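Uroporphyrinogen III Synthase (Thermus thermophilus, PDB 1WCX) probably catalyses the cyclisation of hydroxymethylbilane, with inversion of its D ring, to uroporphyrinogen III in tetrapyrrole biosynthesis. Local coordinates at residues Arg54-Gly59 and Gly87-Ala92; Ala178-Glu183 and Asn213-Ala218. The protein carries 3 engineered substitutions. One frame throughout, in Å; residues are numbered along the deposited sequence.

Interaction 1: residues Arg54-Gly59 and Gly87-Ala92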
loop_
_atom_site.group_PDB
_atom_site.type_symbol
_atom_site.label_atom_id
_atom_site.label_comp_id
_atom_site.label_asym_id
_atom_site.label_seq_id
_atom_site.Cartn_x
_atom_site.Cartn_y
_atom_site.Cartn_z
ATOM N N ARG A 54 -5.961 23.198 5.808
ATOM C CA ARG A 54 -5.887 24.679 5.849
ATOM C C ARG A 54 -4.428 25.150 5.838
ATOM O O ARG A 54 -4.101 26.135 5.245
ATOM C CB ARG A 54 -6.573 25.190 7.157
ATOM C CG ARG A 54 -8.045 25.480 6.945
ATOM C CD ARG A 54 -8.692 26.080 8.200
ATOM N NE ARG A 54 -9.958 26.724 7.862
ATOM C CZ ARG A 54 -10.060 27.797 7.032
ATOM N NH1 ARG A 54 -11.241 28.319 6.768
ATOM N NH2 ARG A 54 -8.948 28.323 6.486
ATOM N N ALA A 55 -3.564 24.363 6.482
ATOM C CA ALA A 55 -2.114 24.724 6.469
ATOM C C ALA A 55 -1.571 24.564 5.103
ATOM O O ALA A 55 -0.838 25.413 4.555
ATOM C CB ALA A 55 -1.382 23.820 7.463
ATOM N N LEU A 56 -1.933 23.440 4.423
ATOM C CA LEU A 56 -1.505 23.237 3.063
ATOM C C LEU A 56 -1.897 24.381 2.209
ATOM O O LEU A 56 -1.149 24.839 1.308
ATOM C CB LEU A 56 -2.124 21.937 2.541
ATOM C CG LEU A 56 -1.853 21.610 1.063
ATOM C CD1 LEU A 56 -0.334 21.439 0.812
ATOM C CD2 LEU A 56 -2.597 20.288 0.703
ATOM N N ALA A 57 -3.129 24.844 2.382
ATOM C CA ALA A 57 -3.701 25.915 1.600
ATOM C C ALA A 57 -2.889 27.250 1.830
ATOM O O ALA A 57 -2.954 28.144 0.965
ATOM C CB ALA A 57 -5.154 26.165 2.012
ATOM N N GLN A 58 -2.164 27.283 2.924
ATOM C CA GLN A 58 -1.318 28.502 3.207
ATOM C C GLN A 58 -0.065 28.469 2.338
ATOM O O GLN A 58 0.615 29.450 2.267
ATOM C CB GLN A 58 -0.889 28.510 4.660
ATOM C CG GLN A 58 -1.984 28.986 5.627
ATOM C CD GLN A 58 -2.707 30.225 5.094
ATOM O OE1 GLN A 58 -2.070 31.280 4.757
ATOM N NE2 GLN A 58 -4.014 30.138 5.021
ATOM N N GLY A 59 0.222 27.334 1.714
ATOM C CA GLY A 59 1.377 27.206 0.843
ATOM C C GLY A 59 2.446 26.331 1.472
ATOM O O GLY A 59 2.717 26.376 2.639
ATOM N N GLY A 87 -3.709 26.039 -6.364
ATOM C CA GLY A 87 -2.771 27.132 -6.409
ATOM C C GLY A 87 -1.465 26.822 -5.678
ATOM O O GLY A 87 -0.421 26.809 -6.301
ATOM N N PRO A 88 -1.475 26.563 -4.389
ATOM C CA PRO A 88 -0.288 26.244 -3.643
ATOM C C PRO A 88 0.387 24.975 -4.065
ATOM O O PRO A 88 1.628 24.868 -4.053
ATOM C CB PRO A 88 -0.764 26.201 -2.167
ATOM C CG PRO A 88 -2.198 25.756 -2.295
ATOM C CD PRO A 88 -2.709 26.551 -3.479
ATOM N N LEU A 89 -0.385 23.965 -4.460
ATOM C CA LEU A 89 0.204 22.710 -4.913
ATOM C C LEU A 89 0.974 22.973 -6.243
ATOM O O LEU A 89 1.971 22.365 -6.526
ATOM C CB LEU A 89 -0.834 21.630 -5.105
ATOM C CG LEU A 89 -0.936 20.505 -4.062
ATOM C CD1 LEU A 89 -0.346 20.863 -2.755
ATOM C CD2 LEU A 89 -2.376 20.045 -3.905
ATOM N N ALA A 90 0.444 23.898 -7.035
ATOM C CA ALA A 90 1.031 24.232 -8.315
ATOM C C ALA A 90 2.435 24.883 -8.112
ATOM O O ALA A 90 3.344 24.662 -8.947
ATOM C CB ALA A 90 0.129 25.200 -9.087
ATOM N N LYS A 91 2.600 25.608 -7.023
ATOM C CA LYS A 91 3.887 26.234 -6.756
ATOM C C LYS A 91 4.911 25.353 -6.014
ATOM O O LYS A 91 6.124 25.504 -6.144
ATOM C CB LYS A 91 3.656 27.542 -5.925
ATOM C CG LYS A 91 2.920 28.593 -6.757
ATOM C CD LYS A 91 2.893 29.932 -6.049
ATOM C CE LYS A 91 2.206 30.999 -6.935
ATOM N NZ LYS A 91 2.190 32.348 -6.244
ATOM N N ALA A 92 4.393 24.364 -5.283
ATOM C CA ALA A 92 5.259 23.462 -4.565
ATOM C C ALA A 92 6.003 22.542 -5.521
ATOM O O ALA A 92 5.580 22.343 -6.630
ATOM C CB ALA A 92 4.444 22.620 -3.580
#
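Where two helices run into neighbouring strands of the parallel sheet of an alpha/beta domain, Leu-56 of helix 50-57 and Gly-59, which follows it, pack against Pro-88 and Leu-89 of helix 86-91. These helices lead into strands 62-65 and 93-96, which lie side by side in that sheet. The Pro-88 ring gives up more surface to the other segment than any other residue here. Its CB lies 3.8 Å from Gly-59 CA, and the same CB is 3.8 Å from Leu-56 O, while its CG lies 3.9 Å from Leu-56 O, with Ala-57 O a little farther off. The backbones come close here, Gly-59 CA to Pro-88 CA being 4.9 Å. Gly-59 has left the helix with a positive phi of 109°, and its N is bonded to Leu-56 O at 2.9 Å, so the carbonyl beside the proline ring already has a donor. Deeper in, the leucines meet methyl to methyl, Leu-56 CD1 to Leu-89 CD1 at 3.6 Å, with the side chains crossing at about a right angle. Leu-56 reaches this place with CG anti to the backbone N (chi1 176°). Leu-74 and Leu-160 also touch Leu-56, and Leu-110 and the engineered Met-75 touch Leu-89, which places the pair in the domain's apolar interior. With 174 Å² buried and no polar bond between the segments, the contact implies cohesion by shape and dispersion.

Interaction 2: residues Ala178-Glu183 and Asn213-Ala218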
loop_
_atom_site.group_PDB
_atom_site.type_symbol
_atom_site.label_atom_id
_atom_site.label_comp_id
_atom_site.label_asym_id
_atom_site.label_seq_id
_atom_site.Cartn_x
_atom_site.Cartn_y
_atom_site.Cartn_z
ATOM N N ALA A 178 -5.220 -20.324 10.242
ATOM C CA ALA A 178 -5.481 -21.073 9.029
ATOM C C ALA A 178 -4.198 -21.599 8.411
ATOM O O ALA A 178 -4.078 -22.799 8.136
ATOM C CB ALA A 178 -6.216 -20.186 8.027
ATOM N N LEU A 179 -3.226 -20.725 8.221
ATOM C CA LEU A 179 -1.943 -21.111 7.610
ATOM C C LEU A 179 -1.240 -22.256 8.366
ATOM O O LEU A 179 -0.767 -23.192 7.778
ATOM C CB LEU A 179 -0.976 -19.905 7.572
ATOM C CG LEU A 179 -1.476 -18.712 6.696
ATOM C CD1 LEU A 179 -0.456 -17.557 6.824
ATOM C CD2 LEU A 179 -1.526 -19.173 5.262
ATOM N N LEU A 180 -1.173 -22.129 9.682
ATOM C CA LEU A 180 -0.532 -23.148 10.525
ATOM C C LEU A 180 -1.357 -24.421 10.647
ATOM O O LEU A 180 -0.863 -25.463 11.097
ATOM C CB LEU A 180 -0.238 -22.562 11.905
ATOM C CG LEU A 180 0.907 -21.547 12.056
ATOM C CD1 LEU A 180 2.206 -22.165 11.522
ATOM C CD2 LEU A 180 0.627 -20.286 11.295
ATOM N N ARG A 181 -2.615 -24.376 10.255
ATOM C CA ARG A 181 -3.504 -25.515 10.357
ATOM C C ARG A 181 -3.324 -26.436 9.150
ATOM O O ARG A 181 -3.760 -27.585 9.138
ATOM C CB ARG A 181 -4.957 -25.017 10.425
ATOM C CG ARG A 181 -5.980 -26.042 10.782
ATOM C CD ARG A 181 -7.352 -25.350 10.942
ATOM N NE ARG A 181 -7.275 -24.319 11.984
ATOM C CZ ARG A 181 -7.934 -23.148 11.925
ATOM N NH1 ARG A 181 -7.828 -22.294 12.906
ATOM N NH2 ARG A 181 -8.664 -22.851 10.867
ATOM N N GLY A 182 -2.654 -25.918 8.097
ATOM C CA GLY A 182 -2.417 -26.693 6.906
ATOM C C GLY A 182 -3.598 -26.799 5.957
ATOM O O GLY A 182 -3.739 -27.599 5.149
ATOM N N GLU A 183 -4.438 -25.824 6.115
ATOM C CA GLU A 183 -5.678 -25.589 5.462
ATOM C C GLU A 183 -5.430 -25.012 4.043
ATOM O O GLU A 183 -6.001 -25.437 3.009
ATOM C CB GLU A 183 -6.032 -24.660 6.550
ATOM C CG GLU A 183 -7.096 -23.720 6.323
ATOM C CD GLU A 183 -8.185 -23.544 7.434
ATOM O OE1 GLU A 183 -8.092 -23.976 8.642
ATOM O OE2 GLU A 183 -9.182 -22.866 7.088
ATOM N N ASN A 213 7.357 -20.463 3.788
ATOM C CA ASN A 213 8.531 -20.887 2.989
ATOM C C ASN A 213 8.510 -22.407 2.676
ATOM O O ASN A 213 9.025 -22.778 1.631
ATOM C CB ASN A 213 9.846 -20.593 3.745
ATOM C CG ASN A 213 10.332 -19.206 3.480
ATOM O OD1 ASN A 213 10.191 -18.702 2.403
ATOM N ND2 ASN A 213 10.950 -18.584 4.504
ATOM N N THR A 214 7.927 -23.158 3.523
ATOM C CA THR A 214 7.913 -24.636 3.353
ATOM C C THR A 214 6.614 -25.333 2.955
ATOM O O THR A 214 6.671 -26.412 2.433
ATOM C CB THR A 214 8.427 -25.341 4.656
ATOM O OG1 THR A 214 7.468 -25.243 5.668
ATOM C CG2 THR A 214 9.690 -24.666 5.123
ATOM N N ARG A 215 5.439 -24.738 3.212
ATOM C CA ARG A 215 4.185 -25.433 2.845
ATOM C C ARG A 215 3.073 -24.607 2.201
ATOM O O ARG A 215 2.269 -25.138 1.519
ATOM C CB ARG A 215 3.607 -26.148 4.039
ATOM C CG ARG A 215 3.235 -25.296 5.210
ATOM C CD ARG A 215 2.441 -26.142 6.231
ATOM N NE ARG A 215 2.265 -25.438 7.512
ATOM C CZ ARG A 215 1.582 -25.960 8.524
ATOM N NH1 ARG A 215 1.465 -25.286 9.668
ATOM N NH2 ARG A 215 1.006 -27.177 8.413
ATOM N N VAL A 216 3.066 -23.295 2.466
ATOM C CA VAL A 216 2.064 -22.417 1.855
ATOM C C VAL A 216 2.778 -21.495 0.880
ATOM O O VAL A 216 3.693 -20.748 1.274
ATOM C CB VAL A 216 1.384 -21.540 2.923
ATOM C CG1 VAL A 216 0.310 -20.672 2.304
ATOM C CG2 VAL A 216 0.751 -22.436 3.991
ATOM N N LYS A 217 2.404 -21.542 -0.419
ATOM C CA LYS A 217 3.038 -20.702 -1.380
ATOM C C LYS A 217 2.558 -19.269 -1.341
ATOM O O LYS A 217 1.351 -19.019 -1.478
ATOM C CB LYS A 217 2.807 -21.253 -2.760
ATOM C CG LYS A 217 3.412 -22.658 -2.756
ATOM C CD LYS A 217 3.553 -23.225 -4.109
ATOM C CE LYS A 217 3.972 -24.683 -3.942
ATOM N NZ LYS A 217 3.272 -25.285 -2.760
ATOM N N ALA A 218 3.527 -18.360 -1.160
ATOM C CA ALA A 218 3.168 -16.924 -1.089
ATOM C C ALA A 218 3.182 -16.338 -2.438
ATOM O O ALA A 218 4.125 -16.460 -3.154
ATOM C CB ALA A 218 4.232 -16.161 -0.207
#
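The guanidinium of Arg-215 has Leu-179 O over one face, 3.4 Å off the plane and nearer the group's border than its centre, with Gly-182 N over that face too; at the edge and in plane lies Leu-180 CD1, 3.7 Å from Arg-215 NH1. Leu-180 O is also at the edge, somewhat tilted from the plane, and receives the hydrogen bond that joins the segments, from Arg-215 NH1 at 2.7 Å. It is short but bent: the N-H...O angle is 134°, and the C=O...N angle of 95° sets the donor beside the oxygen; it also stands above the carbonyl plane, not on a lone pair. On the other terminal nitrogen, Arg-215 NH2 comes to 3.8 Å from Gly-182 CA. A chi1 of 61° and a chain extended from CG to NE carry the guanidinium across to the helix end. On the inner side of this polar bridge, Leu-179 CD2 meets Val-216 CG1 at 3.8 Å, the two side chains crossing at about a right angle; Leu-187 and Leu-208 also touch Leu-179. Gly-182, with positive phi and two weak bonds back into the last turn, ends helix 169-181 in a Schellman motif. A cation at this carbonyl-rich terminus would probably be favoured by the helix dipole. Such a pairing of helix end and pre-strand residue fits a parallel alpha/beta fold: helix 169-181 leads to strand 186-189, and Arg-215 precedes the adjacent strand 217-221.

How the interactions relate
From the N terminus, the chain forms strands 9-13 and 31-35 of one parallel sheet, then passes through strand 39-43 into a second alpha/beta domain. There interaction 1 closes a loop of 27 residues, containing strand 62-65 and helix 68-80. After strand 155-160 the chain returns through strand 163-167, antiparallel to 39-43, and interaction 2 closes a loop of 29 residues around strand 186-189 in the first sheet. The two loops are in series, neither nested nor crossed. Their centres lie 49 Å apart, on opposite sides of the chain's centre. Each joins the approaches to two adjacent strands of its own sheet: 62-65 and 93-96 in interaction 1, 186-189 and 217-221 in interaction 2.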